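Local structure of uncharacterized protein VP1736 (Vibrio parahaemolyticus, 3LXQ) at residues 107-112 with 262-267; 256-261 with 266-271. The protein is of unknown function but belongs to the sulfatase family of the alkaline phosphatase clan, with a mixed beta-sheet flanked by helices. All coordinates share one frame; numbering follows the deposited sequence.

How the interactions relate
From the N terminus, the chain first reaches 107-112, which follows strand 87-93 and leads into helix 111-118. It then runs through 149 residues before 262-267 packs back on 107-112. Interaction 1 closes this long excursion. Interaction 2 closes a short loop, with four residues between 256-261 and 266-271, within the connection from strand 241-246 to helix 271-289. The two contacts cross: Tyr264, the partner of 107-112, sits inside the loop that interaction 2 closes. They share Ser266 and Glu267, and their centres are about 9 Å apart. Gln263 packs on Tyr256 and His268. Together they tie the lead-in to helix 111-118 to the lead-in to helix 271-289.

Interaction 1: 107-112 with 262-267; sequences LPLTPN and EQYDSE
Tyr264 lies against three consecutive residues, Leu107, Pro108 and Leu109, and the contact is made by van der Waals packing, mostly of apolar atoms. No hydrogen bond joins the two segments. Each of the three side chains crosses the tyrosine at about a right angle, and each meets a different part of it. At the root of the ring, Leu109 CD1 comes within 3.6 Å of Tyr264 CG. The same methyl also touches the CB of Tyr264, at 3.7 Å. Midway along, CD of Pro108 takes over, 3.9 Å from Tyr264 CE1. At the far end, Leu107 CD2 packs 3.5 Å from the hydroxyl oxygen OH of Tyr264. All three approach the ring obliquely. The tyrosine reaches across because its CG stands anti to the backbone N (chi1 179°), which carries the ring out from its own loop.

Both segments belong to the sulfatase-like fold of the alkaline phosphatase clan. Each leads into a helix that follows a strand of the central mixed sheet. The contact therefore joins two neighbouring loops, one before helix 111-118 and one before helix 271-289.

Hydrogen bonds of backbone N atoms hold the two sides. Pro108 is the centre of an inverse gamma turn, with a weak bond of 2.6 Å from Leu109 N to Leu107 O. The tight turn probably helps bring three successive side chains to one tyrosine. On the other side, the backbone N atoms of Tyr264 and Asp265 both bond to Asn273 OD1, so a residue of helix 271-289 holds the chain at the base of the ring. The same helix reaches the first segment, where Asp279 OD2 accepts a bond from Asn112 N. Leu109, buried, also packs on Phe100.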
ATOM      1  N   LEU A 107      20.742   1.704  -1.586  1.00 59.82           N
ATOM      2  CA  LEU A 107      21.562   2.562  -2.451  1.00 62.18           C
ATOM      3  C   LEU A 107      21.185   4.040  -2.301  1.00 62.51           C
ATOM      4  O   LEU A 107      20.002   4.349  -2.096  1.00 61.43           O
ATOM      5  CB  LEU A 107      21.441   2.100  -3.906  1.00 62.16           C
ATOM      6  CG  LEU A 107      21.956   0.674  -4.131  1.00 63.20           C
ATOM      7  CD1 LEU A 107      21.426   0.070  -5.430  1.00 64.34           C
ATOM      8  CD2 LEU A 107      23.485   0.609  -4.082  1.00 65.74           C
ATOM      9  N   PRO A 108      22.180   4.953  -2.373  1.00 64.87           N
ATOM     10  CA  PRO A 108      21.891   6.378  -2.148  1.00 65.41           C
ATOM     11  C   PRO A 108      21.108   6.984  -3.311  1.00 64.81           C
ATOM     12  O   PRO A 108      21.625   7.816  -4.052  1.00 67.30           O
ATOM     13  CB  PRO A 108      23.281   7.013  -2.007  1.00 68.52           C
ATOM     14  CG  PRO A 108      24.200   6.102  -2.747  1.00 70.18           C
ATOM     15  CD  PRO A 108      23.608   4.714  -2.673  1.00 67.37           C
ATOM     16  N   LEU A 109      19.858   6.560  -3.445  1.00 62.01           N
ATOM     17  CA  LEU A 109      19.032   6.898  -4.598  1.00 61.31           C
ATOM     18  C   LEU A 109      17.872   7.833  -4.284  1.00 60.06           C
ATOM     19  O   LEU A 109      17.190   8.297  -5.199  1.00 59.91           O
ATOM     20  CB  LEU A 109      18.489   5.619  -5.238  1.00 59.56           C
ATOM     21  CG  LEU A 109      18.970   5.108  -6.596  1.00 61.19           C
ATOM     22  CD1 LEU A 109      20.458   5.365  -6.889  1.00 63.62           C
ATOM     23  CD2 LEU A 109      18.629   3.623  -6.733  1.00 59.12           C
ATOM     24  N   THR A 110      17.640   8.102  -3.001  1.00 59.38           N
ATOM     25  CA  THR A 110      16.461   8.871  -2.593  1.00 58.15           C
ATOM     26  C   THR A 110      16.742  10.034  -1.631  1.00 59.36           C
ATOM     27  O   THR A 110      16.096  10.109  -0.584  1.00 59.04           O
ATOM     28  CB  THR A 110      15.385   7.961  -1.935  1.00 56.25           C
ATOM     29  OG1 THR A 110      15.991   7.209  -0.879  1.00 55.87           O
ATOM     30  CG2 THR A 110      14.736   7.015  -2.962  1.00 54.36           C
ATOM     31  N   PRO A 111      17.658  10.966  -1.992  1.00 61.32           N
ATOM     32  CA  PRO A 111      17.989  12.038  -1.040  1.00 62.60           C
ATOM     33  C   PRO A 111      16.821  12.955  -0.646  1.00 61.67           C
ATOM     34  O   PRO A 111      16.768  13.390   0.505  1.00 62.44           O
ATOM     35  CB  PRO A 111      19.093  12.830  -1.750  1.00 65.58           C
ATOM     36  CG  PRO A 111      18.963  12.493  -3.185  1.00 65.77           C
ATOM     37  CD  PRO A 111      18.427  11.095  -3.244  1.00 62.78           C
ATOM     38  N   ASN A 112      15.910  13.256  -1.572  1.00 60.16           N
ATOM     39  CA  ASN A 112      14.723  14.043  -1.228  1.00 59.29           C
ATOM     40  C   ASN A 112      13.821  13.313  -0.244  1.00 57.32           C
ATOM     41  O   ASN A 112      13.375  13.905   0.734  1.00 57.90           O
ATOM     42  CB  ASN A 112      13.919  14.442  -2.466  1.00 59.09           C
ATOM     43  CG  ASN A 112      14.637  15.473  -3.330  1.00 61.76           C
ATOM     44  OD1 ASN A 112      15.029  16.544  -2.857  1.00 63.02           O
ATOM     45  ND2 ASN A 112      14.809  15.152  -4.606  1.00 60.91           N
ATOM     46  N   GLU A 262      22.295  14.323 -10.679  1.00 64.52           N
ATOM     47  CA  GLU A 262      23.589  13.699 -10.889  1.00 66.31           C
ATOM     48  C   GLU A 262      23.242  12.218 -10.955  1.00 63.09           C
ATOM     49  O   GLU A 262      22.857  11.626  -9.956  1.00 62.21           O
ATOM     50  CB  GLU A 262      24.559  14.010  -9.742  1.00 69.60           C
ATOM     51  N   GLN A 263      23.310  11.645 -12.151  1.00 62.29           N
ATOM     52  CA  GLN A 263      22.909  10.254 -12.376  1.00 59.62           C
ATOM     53  C   GLN A 263      23.778   9.311 -11.549  1.00 60.31           C
ATOM     54  O   GLN A 263      24.954   9.587 -11.328  1.00 62.99           O
ATOM     55  CB  GLN A 263      22.986   9.909 -13.869  1.00 59.70           C
ATOM     56  CG  GLN A 263      22.287  10.940 -14.760  1.00 59.78           C
ATOM     57  CD  GLN A 263      22.320  10.619 -16.248  1.00 60.36           C
ATOM     58  OE1 GLN A 263      23.142   9.822 -16.730  1.00 60.07           O
ATOM     59  NE2 GLN A 263      21.418  11.252 -16.990  1.00 59.49           N
ATOM     60  N   TYR A 264      23.192   8.215 -11.074  1.00 58.07           N
ATOM     61  CA  TYR A 264      23.939   7.237 -10.282  1.00 59.22           C
ATOM     62  C   TYR A 264      24.731   6.282 -11.177  1.00 60.49           C
ATOM     63  O   TYR A 264      25.850   5.883 -10.830  1.00 62.93           O
ATOM     64  CB  TYR A 264      23.000   6.465  -9.339  1.00 57.15           C
ATOM     65  CG  TYR A 264      23.682   5.409  -8.489  1.00 58.17           C
ATOM     66  CD1 TYR A 264      24.174   5.712  -7.218  1.00 59.78           C
ATOM     67  CD2 TYR A 264      23.819   4.101  -8.952  1.00 57.87           C
ATOM     68  CE1 TYR A 264      24.795   4.729  -6.435  1.00 62.20           C
ATOM     69  CE2 TYR A 264      24.439   3.115  -8.182  1.00 59.84           C
ATOM     70  CZ  TYR A 264      24.921   3.433  -6.929  1.00 61.85           C
ATOM     71  OH  TYR A 264      25.526   2.447  -6.181  1.00 63.95           O
ATOM     72  N   ASP A 265      24.136   5.905 -12.310  1.00 59.52           N
ATOM     73  CA  ASP A 265      24.807   5.062 -13.306  1.00 61.28           C
ATOM     74  C   ASP A 265      25.297   5.913 -14.471  1.00 63.42           C
ATOM     75  O   ASP A 265      24.796   7.025 -14.699  1.00 63.28           O
ATOM     76  CB  ASP A 265      23.879   3.946 -13.827  1.00 59.50           C
ATOM     77  CG  ASP A 265      23.577   2.862 -12.778  1.00 58.50           C
ATOM     78  OD1 ASP A 265      22.614   2.090 -12.986  1.00 57.29           O
ATOM     79  OD2 ASP A 265      24.288   2.762 -11.760  1.00 59.42           O
ATOM     80  N   SER A 266      26.275   5.372 -15.199  1.00 66.07           N
ATOM     81  CA  SER A 266      26.854   6.002 -16.388  1.00 68.73           C
ATOM     82  C   SER A 266      25.818   6.114 -17.512  1.00 67.02           C
ATOM     83  O   SER A 266      25.697   7.166 -18.138  1.00 68.25           O
ATOM     84  CB  SER A 266      28.069   5.197 -16.863  1.00 72.35           C
ATOM     85  OG  SER A 266      29.196   6.029 -17.072  1.00 76.67           O
ATOM     86  N   GLU A 267      25.076   5.030 -17.756  1.00 64.81           N
ATOM     87  CA  GLU A 267      23.992   5.021 -18.752  1.00 63.43           C
ATOM     88  C   GLU A 267      22.787   5.800 -18.225  1.00 60.27           C
ATOM     89  O   GLU A 267      22.393   5.620 -17.072  1.00 58.45           O
ATOM     90  CB  GLU A 267      23.587   3.584 -19.102  1.00 62.94           C
TER

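Interaction 2: 256-261 with 266-271; sequences YPEGKI and SEHMTR
The hydroxyl OH of Tyr256 donates a hydrogen bond of 2.6 Å to the backbone O of His268. That oxygen is too close to a neighbour in the model, so its position, and with it the bond, is less certain. The bond lies in the loop between strand 241-246 and helix 271-289, a beta-alpha connection at the surface of the alkaline phosphatase-like fold.

The imidazole of His268 is layered between two flat groups. On one face it forms an offset stack with the phenol of Tyr256. The ring centroids are 3.9 Å apart and the planes differ by 22°. The tyrosine and histidine side chains come from opposite directions. On the opposite face lies the carboxylate of Glu258, tilted by 19° from the imidazole plane. Its OE2 sits over the centre of the ring, 3.3 Å above the plane. The glutamate chain bends at chi2 (-99°), which folds the carboxylate back over the histidine. The imidazole is probably turned over in the model, so no bond is assigned to either nitrogen.

At the edge of the imidazole, near its plane, lies Pro257 O. Past the histidine, the chain enters helix 271-289. Thr270 is the N-cap there, its OG1 accepting a hydrogen bond from the backbone N of Asn273.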
ATOM      1  N   TYR A 256      13.289   9.266 -18.948  1.00 45.98           N
ATOM      2  CA  TYR A 256      13.101  10.417 -18.064  1.00 45.44           C
ATOM      3  C   TYR A 256      13.989  11.582 -18.562  1.00 47.50           C
ATOM      4  O   TYR A 256      15.027  11.339 -19.200  1.00 48.27           O
ATOM      5  CB  TYR A 256      13.433  10.067 -16.592  1.00 43.71           C
ATOM      6  CG  TYR A 256      14.894   9.796 -16.362  1.00 43.31           C
ATOM      7  CD1 TYR A 256      15.753  10.822 -15.963  1.00 43.97           C
ATOM      8  CD2 TYR A 256      15.434   8.525 -16.583  1.00 42.81           C
ATOM      9  CE1 TYR A 256      17.111  10.598 -15.778  1.00 44.73           C
ATOM     10  CE2 TYR A 256      16.797   8.284 -16.396  1.00 44.12           C
ATOM     11  CZ  TYR A 256      17.630   9.334 -15.992  1.00 45.78           C
ATOM     12  OH  TYR A 256      18.983   9.128 -15.814  1.00 47.59           O
ATOM     13  N   PRO A 257      13.589  12.839 -18.269  1.00 61.39           N
ATOM     14  CA  PRO A 257      14.359  14.048 -18.621  1.00 63.12           C
ATOM     15  C   PRO A 257      15.855  14.016 -18.251  1.00 62.29           C
ATOM     16  O   PRO A 257      16.243  13.404 -17.249  1.00 60.28           O
ATOM     17  CB  PRO A 257      13.652  15.143 -17.822  1.00 63.77           C
ATOM     18  CG  PRO A 257      12.245  14.692 -17.738  1.00 64.28           C
ATOM     19  CD  PRO A 257      12.272  13.185 -17.694  1.00 62.21           C
ATOM     20  N   GLU A 258      16.676  14.686 -19.058  1.00 64.58           N
ATOM     21  CA  GLU A 258      18.116  14.830 -18.793  1.00 64.94           C
ATOM     22  C   GLU A 258      18.407  16.049 -17.897  1.00 65.70           C
ATOM     23  O   GLU A 258      17.557  16.932 -17.733  1.00 66.07           O
ATOM     24  CB  GLU A 258      18.898  14.948 -20.114  1.00 67.94           C
ATOM     25  CG  GLU A 258      18.737  13.765 -21.083  1.00 68.46           C
ATOM     26  CD  GLU A 258      19.884  12.744 -21.030  1.00 68.83           C
ATOM     27  OE1 GLU A 258      20.812  12.888 -20.197  1.00 69.31           O
ATOM     28  OE2 GLU A 258      19.853  11.786 -21.836  1.00 68.58           O
ATOM     29  N   GLY A 259      19.609  16.074 -17.320  1.00 66.17           N
ATOM     30  CA  GLY A 259      20.076  17.184 -16.478  1.00 68.25           C
ATOM     31  C   GLY A 259      19.222  17.536 -15.266  1.00 66.78           C
ATOM     32  O   GLY A 259      19.123  18.707 -14.892  1.00 68.96           O
ATOM     33  N   LYS A 260      18.606  16.534 -14.650  1.00 63.54           N
ATOM     34  CA  LYS A 260      17.756  16.771 -13.474  1.00 62.74           C
ATOM     35  C   LYS A 260      18.316  16.145 -12.199  1.00 61.56           C
ATOM     36  O   LYS A 260      17.957  16.555 -11.100  1.00 61.76           O
ATOM     37  CB  LYS A 260      16.305  16.343 -13.726  1.00 61.29           C
ATOM     38  CG  LYS A 260      15.704  16.998 -14.958  1.00 63.17           C
ATOM     39  CD  LYS A 260      14.420  17.748 -14.665  1.00 65.04           C
ATOM     40  CE  LYS A 260      14.082  18.688 -15.826  1.00 69.10           C
ATOM     41  NZ  LYS A 260      12.999  19.668 -15.516  1.00 71.34           N
ATOM     42  N   ILE A 261      19.191  15.157 -12.357  1.00 60.75           N
ATOM     43  CA  ILE A 261      19.960  14.606 -11.243  1.00 61.04           C
ATOM     44  C   ILE A 261      21.395  14.337 -11.655  1.00 62.78           C
ATOM     45  O   ILE A 261      21.684  14.137 -12.842  1.00 63.16           O
ATOM     46  CB  ILE A 261      19.380  13.262 -10.715  1.00 58.47           C
ATOM     47  CG1 ILE A 261      19.479  12.146 -11.774  1.00 57.36           C
ATOM     48  CG2 ILE A 261      17.965  13.446 -10.164  1.00 57.82           C
ATOM     49  CD1 ILE A 261      18.220  11.900 -12.592  1.00 56.51           C
ATOM     50  N   SER A 266      26.275   5.372 -15.199  1.00 66.07           N
ATOM     51  CA  SER A 266      26.854   6.002 -16.388  1.00 68.73           C
ATOM     52  C   SER A 266      25.818   6.114 -17.512  1.00 67.02           C
ATOM     53  O   SER A 266      25.697   7.166 -18.138  1.00 68.25           O
ATOM     54  CB  SER A 266      28.069   5.197 -16.863  1.00 72.35           C
ATOM     55  OG  SER A 266      29.196   6.029 -17.072  1.00 76.67           O
ATOM     56  N   GLU A 267      25.076   5.030 -17.756  1.00 64.81           N
ATOM     57  CA  GLU A 267      23.992   5.021 -18.752  1.00 63.43           C
ATOM     58  C   GLU A 267      22.787   5.800 -18.225  1.00 60.27           C
ATOM     59  O   GLU A 267      22.393   5.620 -17.072  1.00 58.45           O
ATOM     60  CB  GLU A 267      23.587   3.584 -19.102  1.00 62.94           C
ATOM     61  N   HIS A 268      22.211   6.662 -19.066  1.00 60.30           N
ATOM     62  CA  HIS A 268      21.074   7.509 -18.672  1.00 58.00           C
ATOM     63  C   HIS A 268      19.802   6.716 -18.322  1.00 56.18           C
ATOM     64  O   HIS A 268      19.116   7.043 -17.356  1.00 54.30           O
ATOM     65  CB  HIS A 268      20.767   8.550 -19.754  1.00 59.50           C
ATOM     66  CG  HIS A 268      19.542   9.371 -19.480  1.00 57.12           C
ATOM     67  ND1 HIS A 268      18.310   9.072 -20.021  1.00 56.33           N
ATOM     68  CD2 HIS A 268      19.358  10.480 -18.724  1.00 55.39           C
ATOM     69  CE1 HIS A 268      17.421   9.959 -19.609  1.00 54.28           C
ATOM     70  NE2 HIS A 268      18.033  10.829 -18.828  1.00 53.76           N
HETATM   71  N   MSE A 269      19.492   5.687 -19.108  1.00 56.92           N
HETATM   72  CA  MSE A 269      18.251   4.933 -18.944  1.00 56.40           C
HETATM   73  C   MSE A 269      18.488   3.647 -18.164  1.00 55.30           C
HETATM   74  O   MSE A 269      18.683   2.581 -18.755  1.00 56.61           O
HETATM   75  CB  MSE A 269      17.610   4.631 -20.309  1.00 59.09           C
HETATM   76  CG  MSE A 269      16.955   5.836 -20.973  1.00 61.26           C
HETATM   77 SE   MSE A 269      16.183   5.492 -22.737  1.00 69.02          SE
HETATM   78  CE  MSE A 269      15.705   7.337 -23.196  1.00 68.51           C
ATOM     79  N   THR A 270      18.487   3.763 -16.834  1.00 53.43           N
ATOM     80  CA  THR A 270      18.581   2.612 -15.923  1.00 52.57           C
ATOM     81  C   THR A 270      17.501   2.696 -14.847  1.00 51.76           C
ATOM     82  O   THR A 270      16.881   3.751 -14.658  1.00 51.34           O
ATOM     83  CB  THR A 270      19.940   2.527 -15.179  1.00 52.44           C
ATOM     84  OG1 THR A 270      19.993   3.542 -14.169  1.00 51.15           O
ATOM     85  CG2 THR A 270      21.134   2.659 -16.142  1.00 53.88           C
ATOM     86  N   ARG A 271      17.300   1.589 -14.135  1.00 51.75           N
ATOM     87  CA  ARG A 271      16.369   1.562 -13.015  1.00 51.91           C
ATOM     88  C   ARG A 271      16.823   2.505 -11.906  1.00 50.80           C
ATOM     89  O   ARG A 271      16.041   3.341 -11.451  1.00 50.88           O
ATOM     90  CB  ARG A 271      16.160   0.140 -12.473  1.00 52.73           C
ATOM     91  CG  ARG A 271      15.058   0.089 -11.420  1.00 53.66           C
ATOM     92  CD  ARG A 271      14.601  -1.318 -11.090  1.00 55.22           C
ATOM     93  NE  ARG A 271      13.639  -1.883 -12.033  1.00 58.59           N
ATOM     94  CZ  ARG A 271      12.344  -1.563 -12.101  1.00 60.39           C
ATOM     95  NH1 ARG A 271      11.830  -0.626 -11.323  1.00 59.98           N
ATOM     96  NH2 ARG A 271      11.560  -2.163 -12.984  1.00 63.19           N
TER